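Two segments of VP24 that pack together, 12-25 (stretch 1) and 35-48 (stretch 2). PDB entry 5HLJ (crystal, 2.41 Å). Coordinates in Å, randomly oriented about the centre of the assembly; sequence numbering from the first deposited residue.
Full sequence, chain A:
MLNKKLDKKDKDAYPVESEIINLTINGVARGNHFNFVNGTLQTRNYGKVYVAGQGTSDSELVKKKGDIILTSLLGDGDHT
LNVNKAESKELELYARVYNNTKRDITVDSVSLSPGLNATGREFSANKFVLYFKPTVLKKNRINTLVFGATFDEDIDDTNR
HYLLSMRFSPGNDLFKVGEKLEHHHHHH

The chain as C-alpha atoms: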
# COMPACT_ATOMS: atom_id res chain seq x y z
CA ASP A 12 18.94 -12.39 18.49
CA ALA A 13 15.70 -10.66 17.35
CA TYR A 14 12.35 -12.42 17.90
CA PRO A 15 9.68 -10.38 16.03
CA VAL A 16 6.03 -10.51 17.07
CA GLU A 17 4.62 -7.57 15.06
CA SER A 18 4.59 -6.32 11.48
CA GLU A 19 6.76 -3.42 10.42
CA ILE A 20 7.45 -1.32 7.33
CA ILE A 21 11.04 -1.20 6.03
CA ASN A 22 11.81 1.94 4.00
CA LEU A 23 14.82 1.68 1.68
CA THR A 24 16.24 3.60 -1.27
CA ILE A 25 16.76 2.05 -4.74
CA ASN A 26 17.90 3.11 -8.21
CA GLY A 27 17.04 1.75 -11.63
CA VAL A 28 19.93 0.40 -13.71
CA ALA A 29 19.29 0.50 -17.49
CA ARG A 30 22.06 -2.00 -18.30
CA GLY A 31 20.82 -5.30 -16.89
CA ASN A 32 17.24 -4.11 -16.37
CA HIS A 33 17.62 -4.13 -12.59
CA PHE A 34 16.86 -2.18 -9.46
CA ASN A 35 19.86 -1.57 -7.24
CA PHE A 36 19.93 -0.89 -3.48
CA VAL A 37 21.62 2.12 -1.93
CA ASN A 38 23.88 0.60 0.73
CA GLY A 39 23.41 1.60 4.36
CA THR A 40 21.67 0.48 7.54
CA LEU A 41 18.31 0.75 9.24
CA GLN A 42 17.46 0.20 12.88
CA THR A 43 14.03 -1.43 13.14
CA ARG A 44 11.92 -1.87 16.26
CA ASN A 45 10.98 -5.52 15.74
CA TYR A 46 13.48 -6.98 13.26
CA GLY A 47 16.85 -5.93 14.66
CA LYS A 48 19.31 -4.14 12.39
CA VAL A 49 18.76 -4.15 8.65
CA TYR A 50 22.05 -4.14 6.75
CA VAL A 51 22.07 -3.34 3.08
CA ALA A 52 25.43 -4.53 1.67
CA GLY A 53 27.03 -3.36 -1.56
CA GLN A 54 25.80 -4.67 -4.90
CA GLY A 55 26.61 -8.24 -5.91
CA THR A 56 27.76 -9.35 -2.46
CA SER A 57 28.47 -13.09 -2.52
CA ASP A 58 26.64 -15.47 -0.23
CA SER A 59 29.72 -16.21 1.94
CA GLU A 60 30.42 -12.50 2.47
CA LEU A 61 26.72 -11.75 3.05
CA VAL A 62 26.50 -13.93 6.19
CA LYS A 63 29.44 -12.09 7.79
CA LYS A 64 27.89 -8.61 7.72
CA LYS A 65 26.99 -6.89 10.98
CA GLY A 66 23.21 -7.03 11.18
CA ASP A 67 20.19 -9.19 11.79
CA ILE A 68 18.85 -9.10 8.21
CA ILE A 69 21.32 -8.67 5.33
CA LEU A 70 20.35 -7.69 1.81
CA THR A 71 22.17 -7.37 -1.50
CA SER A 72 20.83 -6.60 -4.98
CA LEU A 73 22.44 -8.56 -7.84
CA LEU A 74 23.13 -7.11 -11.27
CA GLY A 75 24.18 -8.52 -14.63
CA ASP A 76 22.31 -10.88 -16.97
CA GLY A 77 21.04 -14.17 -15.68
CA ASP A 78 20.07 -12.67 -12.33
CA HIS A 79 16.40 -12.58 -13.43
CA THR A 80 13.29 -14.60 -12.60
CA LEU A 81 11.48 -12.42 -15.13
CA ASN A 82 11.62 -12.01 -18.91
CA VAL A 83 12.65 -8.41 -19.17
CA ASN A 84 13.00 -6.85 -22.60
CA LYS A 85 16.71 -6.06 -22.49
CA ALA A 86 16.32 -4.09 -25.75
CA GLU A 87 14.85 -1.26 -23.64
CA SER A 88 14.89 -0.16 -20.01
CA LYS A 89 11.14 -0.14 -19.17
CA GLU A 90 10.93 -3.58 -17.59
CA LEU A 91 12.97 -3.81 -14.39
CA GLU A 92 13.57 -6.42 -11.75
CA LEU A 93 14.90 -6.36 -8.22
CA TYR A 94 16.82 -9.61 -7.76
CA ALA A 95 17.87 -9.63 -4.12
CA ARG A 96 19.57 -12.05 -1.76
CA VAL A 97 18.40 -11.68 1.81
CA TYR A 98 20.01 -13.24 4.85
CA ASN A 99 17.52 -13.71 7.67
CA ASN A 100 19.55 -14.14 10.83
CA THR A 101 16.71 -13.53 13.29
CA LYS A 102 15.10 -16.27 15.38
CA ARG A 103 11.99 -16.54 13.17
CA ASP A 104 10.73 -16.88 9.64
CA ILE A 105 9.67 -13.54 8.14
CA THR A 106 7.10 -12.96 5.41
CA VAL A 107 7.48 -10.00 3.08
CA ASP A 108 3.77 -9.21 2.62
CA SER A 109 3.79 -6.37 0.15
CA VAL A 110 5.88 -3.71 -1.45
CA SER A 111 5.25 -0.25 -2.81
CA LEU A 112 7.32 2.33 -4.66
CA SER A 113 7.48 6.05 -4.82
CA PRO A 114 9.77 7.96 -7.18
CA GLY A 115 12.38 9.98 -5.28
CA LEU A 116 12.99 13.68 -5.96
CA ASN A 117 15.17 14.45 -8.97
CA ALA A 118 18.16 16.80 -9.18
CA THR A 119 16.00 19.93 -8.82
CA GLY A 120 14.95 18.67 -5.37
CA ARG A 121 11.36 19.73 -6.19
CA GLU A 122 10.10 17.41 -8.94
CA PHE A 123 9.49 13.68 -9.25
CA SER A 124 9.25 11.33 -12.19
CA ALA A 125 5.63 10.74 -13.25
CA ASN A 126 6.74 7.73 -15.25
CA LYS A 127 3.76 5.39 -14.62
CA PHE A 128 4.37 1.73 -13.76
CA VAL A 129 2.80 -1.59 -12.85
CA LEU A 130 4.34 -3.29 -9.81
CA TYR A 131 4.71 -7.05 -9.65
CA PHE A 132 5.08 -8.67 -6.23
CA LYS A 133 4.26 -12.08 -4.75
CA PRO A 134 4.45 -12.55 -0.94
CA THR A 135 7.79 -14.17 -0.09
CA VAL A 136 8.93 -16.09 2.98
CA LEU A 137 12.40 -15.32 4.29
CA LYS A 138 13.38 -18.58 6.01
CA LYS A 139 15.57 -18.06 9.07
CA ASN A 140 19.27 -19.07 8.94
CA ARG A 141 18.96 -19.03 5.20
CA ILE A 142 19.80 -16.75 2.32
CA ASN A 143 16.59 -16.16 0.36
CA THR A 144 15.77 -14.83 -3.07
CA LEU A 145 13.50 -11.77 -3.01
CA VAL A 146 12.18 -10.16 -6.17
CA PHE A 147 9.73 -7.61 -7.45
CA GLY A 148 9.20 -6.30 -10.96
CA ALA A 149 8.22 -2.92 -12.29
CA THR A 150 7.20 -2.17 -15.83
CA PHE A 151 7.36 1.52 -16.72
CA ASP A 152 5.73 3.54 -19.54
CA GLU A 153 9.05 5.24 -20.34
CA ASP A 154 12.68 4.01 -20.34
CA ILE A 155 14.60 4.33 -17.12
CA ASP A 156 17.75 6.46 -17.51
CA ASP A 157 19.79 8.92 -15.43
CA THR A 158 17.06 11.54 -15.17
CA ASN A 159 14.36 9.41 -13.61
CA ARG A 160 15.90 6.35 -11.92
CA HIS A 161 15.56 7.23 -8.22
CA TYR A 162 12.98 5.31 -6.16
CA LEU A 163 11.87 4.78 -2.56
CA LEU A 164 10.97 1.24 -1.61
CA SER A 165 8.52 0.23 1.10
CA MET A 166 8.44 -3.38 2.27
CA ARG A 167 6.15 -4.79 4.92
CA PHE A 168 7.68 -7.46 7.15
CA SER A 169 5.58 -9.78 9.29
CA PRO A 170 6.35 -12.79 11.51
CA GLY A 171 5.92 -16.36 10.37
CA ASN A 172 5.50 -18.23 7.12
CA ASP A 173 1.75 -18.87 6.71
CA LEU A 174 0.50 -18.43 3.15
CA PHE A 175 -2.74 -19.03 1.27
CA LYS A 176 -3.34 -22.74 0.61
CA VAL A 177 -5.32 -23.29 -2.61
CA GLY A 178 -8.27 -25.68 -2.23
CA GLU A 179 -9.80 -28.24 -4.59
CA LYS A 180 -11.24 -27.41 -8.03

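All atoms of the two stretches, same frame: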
# COMPACT_ATOMS: atom_id res chain seq x y z
N ASP A 12 19.38 -12.70 17.14
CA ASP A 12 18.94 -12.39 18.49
C ASP A 12 17.45 -11.96 18.50
O ASP A 12 16.70 -12.31 19.43
CB ASP A 12 19.84 -11.29 19.10
CG ASP A 12 19.32 -10.78 20.45
OD1 ASP A 12 19.51 -11.48 21.47
OD2 ASP A 12 18.76 -9.65 20.49
N ALA A 13 17.04 -11.25 17.44
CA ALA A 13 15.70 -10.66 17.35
C ALA A 13 14.58 -11.70 17.18
O ALA A 13 14.68 -12.61 16.34
CB ALA A 13 15.66 -9.65 16.19
N TYR A 14 13.53 -11.55 17.99
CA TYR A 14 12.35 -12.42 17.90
C TYR A 14 11.07 -11.60 17.65
O TYR A 14 10.35 -11.25 18.60
CB TYR A 14 12.19 -13.27 19.18
CG TYR A 14 11.14 -14.35 19.06
CD1 TYR A 14 11.49 -15.63 18.64
CD2 TYR A 14 9.81 -14.09 19.36
CE1 TYR A 14 10.53 -16.63 18.53
CE2 TYR A 14 8.84 -15.08 19.24
CZ TYR A 14 9.21 -16.34 18.83
OH TYR A 14 8.25 -17.33 18.72
N PRO A 15 10.77 -11.30 16.37
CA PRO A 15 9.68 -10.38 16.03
C PRO A 15 8.29 -10.94 16.30
O PRO A 15 8.03 -12.12 16.05
CB PRO A 15 9.88 -10.15 14.53
CG PRO A 15 10.63 -11.37 14.05
CD PRO A 15 11.50 -11.78 15.18
N VAL A 16 7.40 -10.08 16.78
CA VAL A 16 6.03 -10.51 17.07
C VAL A 16 5.00 -9.56 16.43
O VAL A 16 3.80 -9.81 16.50
CB VAL A 16 5.80 -10.62 18.60
CG1 VAL A 16 6.46 -11.90 19.14
CG2 VAL A 16 6.33 -9.39 19.33
N GLU A 17 5.49 -8.49 15.80
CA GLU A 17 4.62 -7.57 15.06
C GLU A 17 5.15 -7.23 13.67
O GLU A 17 6.35 -7.34 13.40
CB GLU A 17 4.44 -6.26 15.82
CG GLU A 17 3.24 -6.22 16.73
CD GLU A 17 3.63 -5.84 18.15
OE1 GLU A 17 2.79 -6.02 19.05
OE2 GLU A 17 4.77 -5.38 18.36
N SER A 18 4.24 -6.79 12.81
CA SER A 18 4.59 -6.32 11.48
C SER A 18 5.28 -4.98 11.52
O SER A 18 5.07 -4.20 12.43
CB SER A 18 3.35 -6.20 10.61
OG SER A 18 2.69 -7.45 10.53
N GLU A 19 6.10 -4.70 10.51
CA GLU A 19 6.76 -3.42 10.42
C GLU A 19 7.07 -3.09 8.96
O GLU A 19 7.27 -3.98 8.14
CB GLU A 19 8.04 -3.44 11.27
CG GLU A 19 8.73 -2.10 11.37
CD GLU A 19 9.88 -2.11 12.37
OE1 GLU A 19 10.07 -3.14 13.07
OE2 GLU A 19 10.57 -1.07 12.47
N ILE A 20 7.06 -1.80 8.64
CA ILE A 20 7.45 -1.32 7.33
C ILE A 20 8.93 -0.96 7.30
O ILE A 20 9.43 -0.29 8.19
CB ILE A 20 6.62 -0.10 6.92
CG1 ILE A 20 5.15 -0.47 6.77
CG2 ILE A 20 7.10 0.44 5.61
CD1 ILE A 20 4.87 -1.30 5.57
N ILE A 21 9.62 -1.44 6.27
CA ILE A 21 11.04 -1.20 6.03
C ILE A 21 11.16 -0.23 4.86
O ILE A 21 10.74 -0.56 3.75
CB ILE A 21 11.79 -2.53 5.69
CG1 ILE A 21 11.52 -3.60 6.75
CG2 ILE A 21 13.27 -2.31 5.50
CD1 ILE A 21 11.79 -3.14 8.17
N ASN A 22 11.69 0.96 5.08
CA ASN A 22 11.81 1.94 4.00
C ASN A 22 13.26 2.05 3.53
O ASN A 22 14.14 2.45 4.29
CB ASN A 22 11.29 3.31 4.43
CG ASN A 22 9.78 3.31 4.74
OD1 ASN A 22 8.97 3.13 3.84
ND2 ASN A 22 9.42 3.50 6.01
N LEU A 23 13.49 1.67 2.28
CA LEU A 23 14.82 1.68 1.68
C LEU A 23 14.86 2.51 0.40
O LEU A 23 13.82 2.81 -0.19
CB LEU A 23 15.28 0.26 1.36
CG LEU A 23 15.37 -0.74 2.51
CD1 LEU A 23 15.86 -2.06 1.98
CD2 LEU A 23 16.31 -0.21 3.61
N THR A 24 16.06 2.85 -0.04
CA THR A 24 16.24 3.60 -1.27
C THR A 24 16.79 2.69 -2.37
O THR A 24 17.64 1.85 -2.11
CB THR A 24 17.16 4.81 -1.03
OG1 THR A 24 16.52 5.69 -0.11
CG2 THR A 24 17.40 5.56 -2.30
N ILE A 25 16.28 2.85 -3.60
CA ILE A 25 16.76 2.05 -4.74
C ILE A 25 16.86 2.88 -6.02
O ILE A 25 16.10 3.85 -6.21
CB ILE A 25 15.85 0.84 -5.05
CG1 ILE A 25 14.45 1.31 -5.45
CG2 ILE A 25 15.82 -0.18 -3.91
CD1 ILE A 25 13.47 0.18 -5.68
N ASN A 35 18.65 -1.41 -8.04
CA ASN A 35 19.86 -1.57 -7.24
C ASN A 35 19.74 -0.83 -5.91
O ASN A 35 19.38 0.36 -5.88
CB ASN A 35 21.06 -1.06 -8.05
CG ASN A 35 22.39 -1.49 -7.46
OD1 ASN A 35 22.49 -2.56 -6.86
ND2 ASN A 35 23.41 -0.67 -7.65
N PHE A 36 20.01 -1.52 -4.80
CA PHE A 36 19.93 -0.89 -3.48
C PHE A 36 20.94 0.25 -3.34
O PHE A 36 21.98 0.25 -3.99
CB PHE A 36 20.19 -1.89 -2.37
CG PHE A 36 19.06 -2.87 -2.15
CD1 PHE A 36 17.77 -2.41 -1.85
CD2 PHE A 36 19.30 -4.24 -2.18
CE1 PHE A 36 16.74 -3.32 -1.63
CE2 PHE A 36 18.27 -5.15 -1.97
CZ PHE A 36 16.98 -4.68 -1.69
N VAL A 37 20.62 1.23 -2.50
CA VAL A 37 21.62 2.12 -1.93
C VAL A 37 22.08 1.46 -0.64
O VAL A 37 21.26 1.07 0.20
CB VAL A 37 21.05 3.53 -1.65
CG1 VAL A 37 22.04 4.35 -0.83
CG2 VAL A 37 20.70 4.22 -2.95
N ASN A 38 23.39 1.30 -0.46
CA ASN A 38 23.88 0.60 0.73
C ASN A 38 23.74 1.49 1.96
O ASN A 38 23.69 2.72 1.84
CB ASN A 38 25.34 0.17 0.55
CG ASN A 38 26.26 1.33 0.29
OD1 ASN A 38 26.26 1.91 -0.80
ND2 ASN A 38 27.07 1.68 1.29
N GLY A 39 23.65 0.87 3.13
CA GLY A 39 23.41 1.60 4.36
C GLY A 39 22.77 0.68 5.37
O GLY A 39 22.76 -0.54 5.18
N THR A 40 22.23 1.26 6.44
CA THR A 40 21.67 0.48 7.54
C THR A 40 20.37 1.09 8.02
O THR A 40 20.09 2.27 7.77
CB THR A 40 22.64 0.37 8.75
OG1 THR A 40 23.03 1.68 9.17
CG2 THR A 40 23.90 -0.41 8.38
N LEU A 41 19.58 0.29 8.71
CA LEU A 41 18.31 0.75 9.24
C LEU A 41 18.03 0.02 10.53
O LEU A 41 18.00 -1.21 10.56
CB LEU A 41 17.17 0.52 8.23
CG LEU A 41 15.71 0.70 8.70
CD1 LEU A 41 15.39 2.15 9.07
CD2 LEU A 41 14.74 0.21 7.65
N GLN A 42 17.85 0.77 11.61
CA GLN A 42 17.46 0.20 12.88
C GLN A 42 15.94 0.03 12.93
O GLN A 42 15.19 1.00 12.81
CB GLN A 42 17.94 1.08 14.03
CG GLN A 42 17.69 0.47 15.39
CD GLN A 42 18.44 -0.83 15.55
OE1 GLN A 42 19.65 -0.91 15.28
NE2 GLN A 42 17.72 -1.88 15.98
N THR A 43 15.47 -1.20 13.06
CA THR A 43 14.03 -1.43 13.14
C THR A 43 13.65 -1.64 14.60
O THR A 43 14.53 -1.85 15.45
CB THR A 43 13.60 -2.65 12.30
OG1 THR A 43 13.99 -3.86 12.97
CG2 THR A 43 14.22 -2.58 10.90
N ARG A 44 12.35 -1.60 14.90
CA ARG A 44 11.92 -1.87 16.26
C ARG A 44 11.73 -3.36 16.52
O ARG A 44 11.95 -3.82 17.63
CB ARG A 44 10.62 -1.11 16.60
CG ARG A 44 10.42 0.22 15.87
CD ARG A 44 9.19 1.00 16.40
NE ARG A 44 8.14 0.13 16.96
CZ ARG A 44 7.16 -0.44 16.25
NH1 ARG A 44 7.07 -0.25 14.92
NH2 ARG A 44 6.26 -1.22 16.86
N ASN A 45 11.33 -4.12 15.51
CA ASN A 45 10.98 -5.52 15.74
C ASN A 45 11.88 -6.52 15.02
O ASN A 45 11.79 -7.72 15.28
CB ASN A 45 9.53 -5.77 15.34
CG ASN A 45 8.54 -4.88 16.09
OD1 ASN A 45 7.75 -4.16 15.48
ND2 ASN A 45 8.59 -4.93 17.41
N TYR A 46 12.73 -6.05 14.11
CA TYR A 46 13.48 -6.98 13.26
C TYR A 46 14.99 -6.79 13.39
O TYR A 46 15.74 -7.24 12.53
CB TYR A 46 13.02 -6.84 11.80
CG TYR A 46 11.60 -7.33 11.68
CD1 TYR A 46 11.34 -8.67 11.44
CD2 TYR A 46 10.53 -6.47 11.88
CE1 TYR A 46 10.04 -9.14 11.38
CE2 TYR A 46 9.23 -6.93 11.82
CZ TYR A 46 8.99 -8.26 11.58
OH TYR A 46 7.70 -8.72 11.52
N GLY A 47 15.43 -6.15 14.46
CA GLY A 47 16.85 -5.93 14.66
C GLY A 47 17.38 -4.93 13.66
O GLY A 47 16.64 -4.04 13.20
N LYS A 48 18.66 -5.07 13.31
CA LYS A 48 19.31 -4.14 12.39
C LYS A 48 19.22 -4.65 10.95
O LYS A 48 19.56 -5.80 10.66
CB LYS A 48 20.78 -3.91 12.77
CG LYS A 48 21.43 -2.75 11.98
CD LYS A 48 22.96 -2.80 11.95
CE LYS A 48 23.62 -1.90 13.00
NZ LYS A 48 23.73 -0.45 12.61
O HOH W 1 8.54 0.97 13.21
O HOH W 2 18.58 1.17 0.47

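The two segments run nearly antiparallel, with 164° between the directions of strands 19-25 and 39-42, yet those strand axes come no closer than 8.8 Å, too far for backbone pairing. Direct polar contacts concentrate toward the two ends of the interface, and apolar side chains fill the middle. Together the segments bury 894 Å².

At one end, the Glu19 carboxylate receives two consecutive backbone amides. Asn45 N donates to Glu19 OE1 at 2.9 Å with an N-H...O angle of 147°, and Arg44 N donates to Glu19 OE2 at 3.1 Å with an angle of 169°. A further bond from Arg44 N to Glu19 OE1, 3.3 Å and 125°, is weak by both measures. The extended side chain, t at chi1 and chi2, carries the carboxylate to these amides. Charge plays a less direct part: Arg44 NH1 lies 4.4 Å from Glu19 OE2, beyond a salt bridge, and the oxygen is well out of the guanidinium plane. Water 1 links the two groups instead, donating to Glu19 OE2 at 3.0 Å and accepting from Arg44 NH1 at 2.6 Å. Glu19 OE1 also lies 3.5 Å from Asn45 OD1, but both atoms are acceptors, so this proximity is not a hydrogen bond.

Tyr46 reaches back although its CA-to-CB bond points away. Its hydroxyl donates to the backbone carbonyl of Glu17, with Tyr46 OH 2.7 Å from Glu17 O. One face of the ring is covered by Pro15, whose CB sits 3.8 Å from the ring centroid and 29° off the normal, a CH-pi arrangement; Glu19 OE1 lies instead at the ring edge, 3.6 Å from Tyr46 CD2.

Internal bonds brace the turn that presents these groups. Thr43 OG1 donates to Gly47 O at 2.7 Å and accepts from Tyr46 N at 2.8 Å, while Thr43 N donates to the same Gly47 O at 3.1 Å. Gly47 N, also 3.1 Å from Thr43 OG1, is excluded by its poor angle. Gly47 has a phi of 69°, which favours glycine, and an ideal CB there would come 3.5 Å from Ala13 CB.

In the middle, Leu41 CD2 meets Ile21 CG2 at 3.6 Å, and Leu23 CD1 approaches Phe36 CE1 at 3.9 Å.

At the other end, Ile25 and Phe36 form an antiparallel, non-hydrogen-bonded bridge, CA to CA 4.5 Å. Their side chains share a face of the sheet, with Ile25 CG2 3.6 Å from Phe36 CD1. As expected for such a pair, the backbone hydrogen bond falls on the neighbouring residues: Val37 N donates to Thr24 O at 3.1 Å and 167°. Water 2 gives Thr24 O a second donor at 2.8 Å and also donates to Val37 O at 2.7 Å, so the water bridges the two carbonyls of the same residue pair, where Thr24 N and Val37 O are 5.5 Å apart and cannot bond directly. Asn35 O makes a CA-H...O contact with Ile25 CA, 3.3 Å with 129° at the hydrogen.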